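Local coordinates for GDSL-like protein (Roseburia intestinalis L1-82, PDB 6HFZ), which is a two-domain esterase active on acetylated mannans, from which it removes acetyl groups, at residues N34-G39 with A93-K98; Y57-W62 with F102-F107; E61-T66 with Y208-V213. All blocks are in the same frame, centred on the assembly; numbering follows the deposited sequence.

Interaction 1 of 3, residues N34-G39 with A93-K98; sequences NIAFLG and ADLLSK
Leu95 of helix 84-96 drops both methyl groups onto strand 34-39 and makes the tight half of this contact. Its CG stands anti to the backbone N (chi1 176°), which sends the fork down toward the strand, one branch to each of two residues. CD1 presses on Ala36 CB at 3.5 Å, closer than carbons usually pack, while Leu95 CD2 meets Leu38 CD2 at a looser 4.1 Å, the two leucine side chains slanting across one another. All three residues are buried, and the small alanine lets the helix come down close, with the CA atoms of Ala36 and Leu95 7.4 Å apart.

Toward Lys98 the contact is looser and faces solvent. Asn34 ND2 comes to 3.2 Å from Lys98 O, but the angle is too poor for a hydrogen bond; the amide instead donates to Glu99 O, one residue farther on. The Lys98 side chain starts toward the strand, then leads its ammonium end away. Its backbone is tied by Lys98 N to Leu95 O, and Ser97 OG bonds back to Ala93 O of the helix (2.7 Å).

Helix 115-129 packs alongside, touching Leu38 through Leu124 and Leu95 through Val128, while strand 34-39 runs between strands 71-78 and 102-106 of the central sheet.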
loop_
_atom_site.group_PDB
_atom_site.type_symbol
_atom_site.label_atom_id
_atom_site.label_comp_id
_atom_site.label_asym_id
_atom_site.label_seq_id
_atom_site.Cartn_x
_atom_site.Cartn_y
_atom_site.Cartn_z
ATOM N N ASN A 34 -13.346 -12.396 8.346
ATOM C CA ASN A 34 -12.749 -11.087 8.285
ATOM C C ASN A 34 -12.342 -10.793 6.827
ATOM O O ASN A 34 -11.553 -11.503 6.266
ATOM C CB ASN A 34 -11.540 -11.057 9.219
ATOM C CG ASN A 34 -11.922 -11.200 10.680
ATOM O OD1 ASN A 34 -12.967 -10.720 11.108
ATOM N ND2 ASN A 34 -11.057 -11.800 11.472
ATOM N N ILE A 35 -12.935 -9.754 6.251
ATOM C CA ILE A 35 -12.767 -9.376 4.855
ATOM C C ILE A 35 -11.912 -8.101 4.811
ATOM O O ILE A 35 -12.398 -7.058 5.275
ATOM C CB ILE A 35 -14.161 -9.151 4.238
ATOM C CG1 ILE A 35 -15.102 -10.353 4.435
ATOM C CG2 ILE A 35 -14.056 -8.747 2.766
ATOM C CD1 ILE A 35 -14.618 -11.665 3.851
ATOM N N ALA A 36 -10.684 -8.179 4.259
ATOM C CA ALA A 36 -9.755 -7.097 4.362
ATOM C C ALA A 36 -9.302 -6.589 2.989
ATOM O O ALA A 36 -9.317 -7.297 2.003
ATOM C CB ALA A 36 -8.590 -7.509 5.200
ATOM N N PHE A 37 -8.801 -5.361 3.020
ATOM C CA PHE A 37 -8.321 -4.648 1.837
ATOM C C PHE A 37 -7.081 -3.837 2.196
ATOM O O PHE A 37 -7.116 -3.089 3.140
ATOM C CB PHE A 37 -9.392 -3.679 1.339
ATOM C CG PHE A 37 -10.733 -4.314 1.100
ATOM C CD1 PHE A 37 -11.591 -4.569 2.161
ATOM C CD2 PHE A 37 -11.167 -4.619 -0.188
ATOM C CE1 PHE A 37 -12.826 -5.141 1.949
ATOM C CE2 PHE A 37 -12.374 -5.260 -0.382
ATOM C CZ PHE A 37 -13.208 -5.495 0.682
ATOM N N LEU A 38 -5.985 -4.026 1.432
ATOM C CA LEU A 38 -4.738 -3.331 1.636
ATOM C C LEU A 38 -4.372 -2.660 0.305
ATOM O O LEU A 38 -4.262 -3.286 -0.714
ATOM C CB LEU A 38 -3.659 -4.310 2.109
ATOM C CG LEU A 38 -2.286 -3.696 2.427
ATOM C CD1 LEU A 38 -2.339 -2.976 3.756
ATOM C CD2 LEU A 38 -1.207 -4.776 2.456
ATOM N N GLY A 39 -4.190 -1.362 0.352
ATOM C CA GLY A 39 -4.002 -0.592 -0.844
ATOM C C GLY A 39 -3.784 0.877 -0.550
ATOM O O GLY A 39 -3.582 1.248 0.611
ATOM N N ALA A 93 1.002 -4.709 11.573
ATOM C CA ALA A 93 0.170 -3.862 12.419
ATOM C C ALA A 93 -1.223 -3.600 11.828
ATOM O O ALA A 93 -2.222 -3.648 12.525
ATOM C CB ALA A 93 0.846 -2.543 12.693
ATOM N N ASP A 94 -1.290 -3.292 10.536
ATOM C CA ASP A 94 -2.500 -2.699 9.965
ATOM C C ASP A 94 -3.474 -3.773 9.454
ATOM O O ASP A 94 -4.668 -3.504 9.267
ATOM C CB ASP A 94 -2.121 -1.751 8.816
ATOM C CG ASP A 94 -1.383 -0.481 9.229
ATOM O OD1 ASP A 94 -1.179 -0.302 10.461
ATOM O OD2 ASP A 94 -1.089 0.382 8.341
ATOM N N LEU A 95 -2.948 -4.945 9.120
ATOM C CA LEU A 95 -3.699 -6.013 8.448
ATOM C C LEU A 95 -3.637 -7.330 9.226
ATOM O O LEU A 95 -4.666 -7.890 9.613
ATOM C CB LEU A 95 -3.120 -6.222 7.045
ATOM C CG LEU A 95 -3.732 -7.363 6.227
ATOM C CD1 LEU A 95 -5.205 -7.101 5.924
ATOM C CD2 LEU A 95 -2.993 -7.585 4.916
ATOM N N LEU A 96 -2.438 -7.892 9.376
ATOM C CA LEU A 96 -2.314 -9.281 9.825
ATOM C C LEU A 96 -2.761 -9.433 11.286
ATOM O O LEU A 96 -3.288 -10.487 11.632
ATOM C CB LEU A 96 -0.886 -9.787 9.622
ATOM C CG LEU A 96 -0.390 -9.753 8.175
ATOM C CD1 LEU A 96 1.040 -10.258 8.119
ATOM C CD2 LEU A 96 -1.305 -10.525 7.232
ATOM N N SER A 97 -2.566 -8.390 12.098
ATOM C CA SER A 97 -3.049 -8.319 13.469
ATOM C C SER A 97 -4.581 -8.457 13.522
ATOM O O SER A 97 -5.093 -8.823 14.591
ATOM C CB SER A 97 -2.585 -7.023 14.152
ATOM O OG SER A 97 -3.230 -5.874 13.623
ATOM N N LYS A 98 -5.302 -8.178 12.414
ATOM C CA LYS A 98 -6.766 -8.255 12.400
ATOM C C LYS A 98 -7.247 -9.651 11.967
ATOM O O LYS A 98 -8.475 -9.859 11.829
ATOM C CB LYS A 98 -7.406 -7.216 11.473
ATOM C CG LYS A 98 -6.831 -5.810 11.480
ATOM C CD LYS A 98 -6.723 -5.166 12.826
ATOM C CE LYS A 98 -6.613 -3.655 12.714
ATOM N NZ LYS A 98 -6.216 -3.037 13.998
#

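Interaction 2 of 3, residues Y57-W62 with F102-F107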
loop_
_atom_site.group_PDB
_atom_site.type_symbol
_atom_site.label_atom_id
_atom_site.label_comp_id
_atom_site.label_asym_id
_atom_site.label_seq_id
_atom_site.Cartn_x
_atom_site.Cartn_y
_atom_site.Cartn_z
ATOM N N TYR A 57 -16.199 -1.366 0.172
ATOM C CA TYR A 57 -17.439 -1.610 0.927
ATOM C C TYR A 57 -18.429 -2.364 0.032
ATOM O O TYR A 57 -19.160 -3.237 0.509
ATOM C CB TYR A 57 -17.936 -0.297 1.501
ATOM C CG TYR A 57 -18.857 -0.509 2.677
ATOM C CD1 TYR A 57 -18.377 -0.680 3.961
ATOM C CD2 TYR A 57 -20.217 -0.615 2.460
ATOM C CE1 TYR A 57 -19.233 -0.912 5.024
ATOM C CE2 TYR A 57 -21.083 -0.875 3.502
ATOM C CZ TYR A 57 -20.593 -1.012 4.782
ATOM O OH TYR A 57 -21.493 -1.200 5.798
ATOM N N HIS A 58 -18.411 -2.085 -1.280
ATOM C CA HIS A 58 -19.256 -2.830 -2.215
ATOM C C HIS A 58 -18.892 -4.313 -2.217
ATOM O O HIS A 58 -19.769 -5.186 -2.253
ATOM C CB HIS A 58 -19.224 -2.264 -3.640
ATOM C CG HIS A 58 -19.982 -0.989 -3.893
ATOM N ND1 HIS A 58 -21.349 -0.826 -3.638
ATOM C CD2 HIS A 58 -19.592 0.156 -4.487
ATOM C CE1 HIS A 58 -21.733 0.380 -4.043
ATOM N NE2 HIS A 58 -20.690 0.994 -4.595
ATOM N N VAL A 59 -17.592 -4.637 -2.170
ATOM C CA VAL A 59 -17.189 -6.009 -2.143
ATOM C C VAL A 59 -17.613 -6.621 -0.802
ATOM O O VAL A 59 -17.975 -7.806 -0.730
ATOM C CB VAL A 59 -15.678 -6.129 -2.372
ATOM C CG1 VAL A 59 -15.128 -7.492 -2.025
ATOM C CG2 VAL A 59 -15.324 -5.730 -3.783
ATOM N N TYR A 60 -17.457 -5.847 0.283
ATOM C CA TYR A 60 -17.850 -6.308 1.626
ATOM C C TYR A 60 -19.353 -6.645 1.598
ATOM O O TYR A 60 -19.793 -7.697 2.097
ATOM C CB TYR A 60 -17.447 -5.263 2.671
ATOM C CG TYR A 60 -18.000 -5.494 4.054
ATOM C CD1 TYR A 60 -17.580 -6.557 4.834
ATOM C CD2 TYR A 60 -18.943 -4.630 4.560
ATOM C CE1 TYR A 60 -18.092 -6.758 6.112
ATOM C CE2 TYR A 60 -19.472 -4.822 5.829
ATOM C CZ TYR A 60 -19.040 -5.879 6.596
ATOM O OH TYR A 60 -19.582 -6.025 7.845
ATOM N N GLU A 61 -20.141 -5.761 0.978
ATOM C CA GLU A 61 -21.596 -5.968 0.867
ATOM C C GLU A 61 -21.880 -7.230 0.039
ATOM O O GLU A 61 -22.849 -7.949 0.355
ATOM C CB GLU A 61 -22.301 -4.714 0.338
ATOM C CG GLU A 61 -22.370 -3.628 1.388
ATOM C CD GLU A 61 -23.295 -2.464 1.122
ATOM O OE1 GLU A 61 -23.308 -1.975 -0.015
ATOM O OE2 GLU A 61 -23.978 -2.019 2.073
ATOM N N TRP A 62 -21.079 -7.506 -1.007
ATOM C CA TRP A 62 -21.199 -8.764 -1.750
ATOM C C TRP A 62 -21.128 -9.984 -0.827
ATOM O O TRP A 62 -21.971 -10.861 -0.957
ATOM C CB TRP A 62 -20.203 -8.896 -2.916
ATOM C CG TRP A 62 -20.354 -10.144 -3.728
ATOM C CD1 TRP A 62 -21.106 -10.299 -4.857
ATOM C CD2 TRP A 62 -19.747 -11.423 -3.471
ATOM N NE1 TRP A 62 -21.015 -11.587 -5.305
ATOM C CE2 TRP A 62 -20.215 -12.311 -4.457
ATOM C CE3 TRP A 62 -18.907 -11.922 -2.475
ATOM C CZ2 TRP A 62 -19.793 -13.631 -4.518
ATOM C CZ3 TRP A 62 -18.507 -13.232 -2.529
ATOM C CH2 TRP A 62 -18.971 -14.091 -3.526
ATOM N N PHE A 102 -9.726 -13.081 3.997
ATOM C CA PHE A 102 -9.717 -12.678 2.615
ATOM C C PHE A 102 -9.028 -11.308 2.560
ATOM O O PHE A 102 -9.340 -10.456 3.388
ATOM C CB PHE A 102 -11.164 -12.578 2.115
ATOM C CG PHE A 102 -11.344 -11.950 0.746
ATOM C CD1 PHE A 102 -11.316 -12.727 -0.396
ATOM C CD2 PHE A 102 -11.629 -10.592 0.629
ATOM C CE1 PHE A 102 -11.491 -12.150 -1.654
ATOM C CE2 PHE A 102 -11.834 -10.018 -0.620
ATOM C CZ PHE A 102 -11.767 -10.806 -1.753
ATOM N N VAL A 103 -8.053 -11.156 1.658
ATOM C CA VAL A 103 -7.270 -9.942 1.502
ATOM C C VAL A 103 -7.237 -9.577 0.010
ATOM O O VAL A 103 -6.771 -10.385 -0.781
ATOM C CB VAL A 103 -5.812 -10.135 1.980
ATOM C CG1 VAL A 103 -4.996 -8.861 1.738
ATOM C CG2 VAL A 103 -5.766 -10.558 3.447
ATOM N N ILE A 104 -7.728 -8.386 -0.311
ATOM C CA ILE A 104 -7.445 -7.719 -1.606
ATOM C C ILE A 104 -6.204 -6.847 -1.455
ATOM O O ILE A 104 -6.094 -6.049 -0.464
ATOM C CB ILE A 104 -8.653 -6.906 -2.091
ATOM C CG1 ILE A 104 -9.623 -7.850 -2.806
ATOM C CG2 ILE A 104 -8.203 -5.726 -3.000
ATOM C CD1 ILE A 104 -10.971 -7.261 -3.136
ATOM N N ILE A 105 -5.287 -7.003 -2.408
ATOM C CA ILE A 105 -4.118 -6.196 -2.469
ATOM C C ILE A 105 -4.208 -5.288 -3.704
ATOM O O ILE A 105 -4.369 -5.766 -4.807
ATOM C CB ILE A 105 -2.849 -7.058 -2.491
ATOM C CG1 ILE A 105 -2.667 -7.869 -1.212
ATOM C CG2 ILE A 105 -1.644 -6.179 -2.761
ATOM C CD1 ILE A 105 -1.534 -8.813 -1.269
ATOM N N GLU A 106 -4.081 -3.973 -3.511
ATOM C CA GLU A 106 -4.440 -3.000 -4.537
ATOM C C GLU A 106 -3.428 -1.850 -4.538
ATOM O O GLU A 106 -3.642 -0.823 -3.852
ATOM C CB GLU A 106 -5.859 -2.522 -4.222
ATOM C CG GLU A 106 -6.514 -1.620 -5.249
ATOM C CD GLU A 106 -6.069 -0.173 -5.275
ATOM O OE1 GLU A 106 -5.450 0.214 -6.317
ATOM O OE2 GLU A 106 -6.278 0.560 -4.251
ATOM N N PHE A 107 -2.341 -2.024 -5.307
ATOM C CA PHE A 107 -1.238 -1.057 -5.340
ATOM C C PHE A 107 -0.797 -0.736 -6.781
ATOM O O PHE A 107 0.233 -0.109 -6.987
ATOM C CB PHE A 107 -0.037 -1.559 -4.525
ATOM C CG PHE A 107 -0.188 -1.431 -3.034
ATOM C CD1 PHE A 107 -0.320 -0.170 -2.438
ATOM C CD2 PHE A 107 -0.263 -2.551 -2.226
ATOM C CE1 PHE A 107 -0.418 -0.042 -1.056
ATOM C CE2 PHE A 107 -0.467 -2.413 -0.853
ATOM C CZ PHE A 107 -0.494 -1.168 -0.268
#
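Val59 reaches from helix 55-66 toward strand 102-106 and meets it with a single methyl group, CG1, which is shared by two side chains of the strand. Phe102 and Ile104 lie two residues apart and so project from the same face of the sheet, toward the helix. Their ends converge on the valine: Ile104 CD1 comes to 4.3 Å from Val59 CG1, and Phe102 CE2 lies 4.4 Å from that same methyl.

The two partners are turned differently. Phe102 offers the CE2 corner of its ring, and the methyl approaches it obliquely. Ile104 arrives with the end of an extended chain: CD1 is anti to CA (chi2 170°), which carries the terminal methyl out from the strand toward the helix. The contact is light, burying 72 Å² in all, and the CA atoms of Val59 and Ile104 stay 9.9 Å apart, a spacing bridged by side chains alone.

Other side chains share the layer. Phe37 of strand 32-39 touches both Val59 and Ile104, Ile35 of the same strand lies against Phe102, and Leu138 and Val140 of strand 136-141 meet Ile104 from the neighbouring strand on its other flank. The Trp63 ring meets Phe102 edge-to-face, and Ile206 of helix 196-215 packs on Val59.

A helix laid over a largely parallel sheet, with aliphatic and aromatic side chains filling the layer between them, is characteristic of the three-layer alpha/beta/alpha sandwich of SGNH hydrolases, the clan to which this GDSL-like esterase belongs.

Interaction 3 of 3, residues E61-T66 with Y208-V213; sequences EWWKKT and YFLDKV
Helices 61-66 and 208-213 run in roughly the same direction, their short axes crossing at -34° with a closest approach of 11.5 Å, and Trp62 and Leu210 are the residues whose CA atoms come nearest. The Trp62 indole lies between the two helices. Its CG is anti to the backbone N, which carries the indole over to the second helix. Leu210 CB sits over one face of the six-membered ring in a CH-pi contact, 3.7 Å from the centroid and 14° off the ring normal, and Leu210 CD1 lies along the CE3 and CZ3 corner. On the opposite face Thr66 OG1, which also bonds to Trp62 O (2.8 Å), lies over the five-membered ring, close to the bond the two rings share.

At the ring edge, Trp62 NE1 donates a weak hydrogen bond to Asp211 OD2 (3.2 Å, N-H...O angle 159°), the carboxylate plane being turned steeply from that of the indole. With an alanine here instead of Trp62, a gap would probably open beside Leu210 and the Asp211 carboxylate would lose its indole N-H.

Trp63 adds a second indole, approached obliquely by Leu210 CD1 at 4.1 Å from Trp63 NE1; that nitrogen is buried without a polar partner in the model. Met24 of helix 18-28 touches both tryptophans. The two helices, in the same sense but inclined to each other, belong to one outer helical layer of the alpha/beta/alpha sandwich expected of an SGNH hydrolase.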
loop_
_atom_site.group_PDB
_atom_site.type_symbol
_atom_site.label_atom_id
_atom_site.label_comp_id
_atom_site.label_asym_id
_atom_site.label_seq_id
_atom_site.Cartn_x
_atom_site.Cartn_y
_atom_site.Cartn_z
ATOM N N GLU A 61 -20.141 -5.761 0.978
ATOM C CA GLU A 61 -21.596 -5.968 0.867
ATOM C C GLU A 61 -21.880 -7.230 0.039
ATOM O O GLU A 61 -22.849 -7.949 0.355
ATOM C CB GLU A 61 -22.301 -4.714 0.338
ATOM C CG GLU A 61 -22.370 -3.628 1.388
ATOM C CD GLU A 61 -23.295 -2.464 1.122
ATOM O OE1 GLU A 61 -23.308 -1.975 -0.015
ATOM O OE2 GLU A 61 -23.978 -2.019 2.073
ATOM N N TRP A 62 -21.079 -7.506 -1.007
ATOM C CA TRP A 62 -21.199 -8.764 -1.750
ATOM C C TRP A 62 -21.128 -9.984 -0.827
ATOM O O TRP A 62 -21.971 -10.861 -0.957
ATOM C CB TRP A 62 -20.203 -8.896 -2.916
ATOM C CG TRP A 62 -20.354 -10.144 -3.728
ATOM C CD1 TRP A 62 -21.106 -10.299 -4.857
ATOM C CD2 TRP A 62 -19.747 -11.423 -3.471
ATOM N NE1 TRP A 62 -21.015 -11.587 -5.305
ATOM C CE2 TRP A 62 -20.215 -12.311 -4.457
ATOM C CE3 TRP A 62 -18.907 -11.922 -2.475
ATOM C CZ2 TRP A 62 -19.793 -13.631 -4.518
ATOM C CZ3 TRP A 62 -18.507 -13.232 -2.529
ATOM C CH2 TRP A 62 -18.971 -14.091 -3.526
ATOM N N TRP A 63 -20.110 -10.073 0.041
ATOM C CA TRP A 63 -19.980 -11.201 0.969
ATOM C C TRP A 63 -21.257 -11.324 1.831
ATOM O O TRP A 63 -21.853 -12.409 1.909
ATOM C CB TRP A 63 -18.707 -11.066 1.821
ATOM C CG TRP A 63 -17.440 -11.349 1.069
ATOM C CD1 TRP A 63 -16.599 -10.450 0.459
ATOM C CD2 TRP A 63 -16.872 -12.637 0.830
ATOM N NE1 TRP A 63 -15.552 -11.106 -0.139
ATOM C CE2 TRP A 63 -15.687 -12.443 0.087
ATOM C CE3 TRP A 63 -17.241 -13.931 1.202
ATOM C CZ2 TRP A 63 -14.885 -13.511 -0.309
ATOM C CZ3 TRP A 63 -16.459 -14.983 0.798
ATOM C CH2 TRP A 63 -15.293 -14.775 0.059
ATOM N N LYS A 64 -21.653 -10.229 2.472
ATOM C CA LYS A 64 -22.864 -10.205 3.350
ATOM C C LYS A 64 -24.102 -10.738 2.604
ATOM O O LYS A 64 -24.835 -11.570 3.142
ATOM C CB LYS A 64 -23.147 -8.795 3.854
ATOM C CG LYS A 64 -22.144 -8.272 4.861
ATOM C CD LYS A 64 -22.489 -6.898 5.346
ATOM C CE LYS A 64 -23.761 -6.868 6.163
ATOM N NZ LYS A 64 -24.088 -5.481 6.559
ATOM N N LYS A 65 -24.320 -10.271 1.367
ATOM C CA LYS A 65 -25.540 -10.582 0.599
ATOM C C LYS A 65 -25.503 -12.018 0.063
ATOM O O LYS A 65 -26.529 -12.719 -0.002
ATOM C CB LYS A 65 -25.727 -9.607 -0.571
ATOM C CG LYS A 65 -27.057 -9.753 -1.298
ATOM C CD LYS A 65 -28.285 -9.479 -0.405
ATOM C CE LYS A 65 -29.596 -10.021 -0.953
ATOM N NZ LYS A 65 -29.949 -9.410 -2.258
ATOM N N THR A 66 -24.318 -12.474 -0.313
ATOM C CA THR A 66 -24.167 -13.794 -0.866
ATOM C C THR A 66 -24.310 -14.846 0.242
ATOM O O THR A 66 -24.808 -15.904 -0.050
ATOM C CB THR A 66 -22.862 -13.887 -1.666
ATOM O OG1 THR A 66 -22.919 -12.846 -2.642
ATOM C CG2 THR A 66 -22.641 -15.204 -2.379
ATOM N N TYR A 208 -18.091 -9.842 -10.319
ATOM C CA TYR A 208 -18.235 -10.748 -11.457
ATOM C C TYR A 208 -17.394 -12.014 -11.238
ATOM O O TYR A 208 -17.860 -13.171 -11.382
ATOM C CB TYR A 208 -17.800 -10.071 -12.757
ATOM C CG TYR A 208 -17.867 -11.007 -13.926
ATOM C CD1 TYR A 208 -19.074 -11.158 -14.591
ATOM C CD2 TYR A 208 -16.778 -11.739 -14.371
ATOM C CE1 TYR A 208 -19.196 -12.025 -15.657
ATOM C CE2 TYR A 208 -16.888 -12.610 -15.447
ATOM C CZ TYR A 208 -18.112 -12.761 -16.072
ATOM O OH TYR A 208 -18.313 -13.586 -17.134
ATOM N N PHE A 209 -16.137 -11.806 -10.827
ATOM C CA PHE A 209 -15.205 -12.889 -10.623
ATOM C C PHE A 209 -15.619 -13.689 -9.382
ATOM O O PHE A 209 -15.634 -14.915 -9.440
ATOM C CB PHE A 209 -13.772 -12.356 -10.497
ATOM C CG PHE A 209 -12.745 -13.404 -10.151
ATOM C CD1 PHE A 209 -12.340 -14.316 -11.114
ATOM C CD2 PHE A 209 -12.213 -13.484 -8.879
ATOM C CE1 PHE A 209 -11.418 -15.302 -10.801
ATOM C CE2 PHE A 209 -11.276 -14.460 -8.573
ATOM C CZ PHE A 209 -10.857 -15.333 -9.547
ATOM N N LEU A 210 -15.954 -12.994 -8.275
ATOM C CA LEU A 210 -16.291 -13.700 -7.011
ATOM C C LEU A 210 -17.502 -14.610 -7.302
ATOM O O LEU A 210 -17.542 -15.761 -6.920
ATOM C CB LEU A 210 -16.576 -12.703 -5.884
ATOM C CG LEU A 210 -15.351 -11.953 -5.374
ATOM C CD1 LEU A 210 -15.708 -11.037 -4.242
ATOM C CD2 LEU A 210 -14.268 -12.938 -4.967
ATOM N N ASP A 211 -18.449 -14.094 -8.091
ATOM C CA ASP A 211 -19.675 -14.905 -8.421
ATOM C C ASP A 211 -19.288 -16.136 -9.258
ATOM O O ASP A 211 -19.841 -17.227 -9.080
ATOM C CB ASP A 211 -20.734 -14.019 -9.089
ATOM C CG ASP A 211 -21.645 -13.332 -8.088
ATOM O OD1 ASP A 211 -22.017 -13.974 -7.082
ATOM O OD2 ASP A 211 -21.983 -12.182 -8.304
ATOM N N LYS A 212 -18.373 -15.977 -10.216
ATOM C CA LYS A 212 -17.916 -17.069 -11.044
ATOM C C LYS A 212 -17.243 -18.137 -10.167
ATOM O O LYS A 212 -17.456 -19.354 -10.337
ATOM C CB LYS A 212 -16.978 -16.581 -12.153
ATOM C CG LYS A 212 -16.360 -17.712 -12.962
ATOM C CD LYS A 212 -15.223 -17.312 -13.846
ATOM C CE LYS A 212 -15.696 -16.438 -14.977
ATOM N NZ LYS A 212 -16.466 -17.221 -15.964
ATOM N N VAL A 213 -16.409 -17.691 -9.220
ATOM C CA VAL A 213 -15.732 -18.626 -8.325
ATOM C C VAL A 213 -16.746 -19.403 -7.488
ATOM O O VAL A 213 -16.508 -20.598 -7.214
ATOM C CB VAL A 213 -14.702 -17.910 -7.433
ATOM C CG1 VAL A 213 -14.104 -18.818 -6.361
ATOM C CG2 VAL A 213 -13.617 -17.316 -8.310
#

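How the interactions relate
Interactions 2 and 3 both use helix 55-66 and share Glu61 and Trp62, their centres about 10 Å apart; the centre of interaction 1 lies about 11 Å from that of interaction 2 and 19 Å from that of interaction 3. Strands 32-39 and 102-106, neighbours in the mixed sheet, join interactions 1 and 2 directly, with Leu38 N 2.8 Å from Ile104 O in a probable hydrogen bond. Ile35 packs on Trp63 between interactions 1 and 3. Along the chain, interaction 1 interleaves with both others, which start from one stretch. Together they run from helix 84-96 through the sheet to helix 55-66 and on to helix 196-215, linking the layers of the SGNH hydrolase domain.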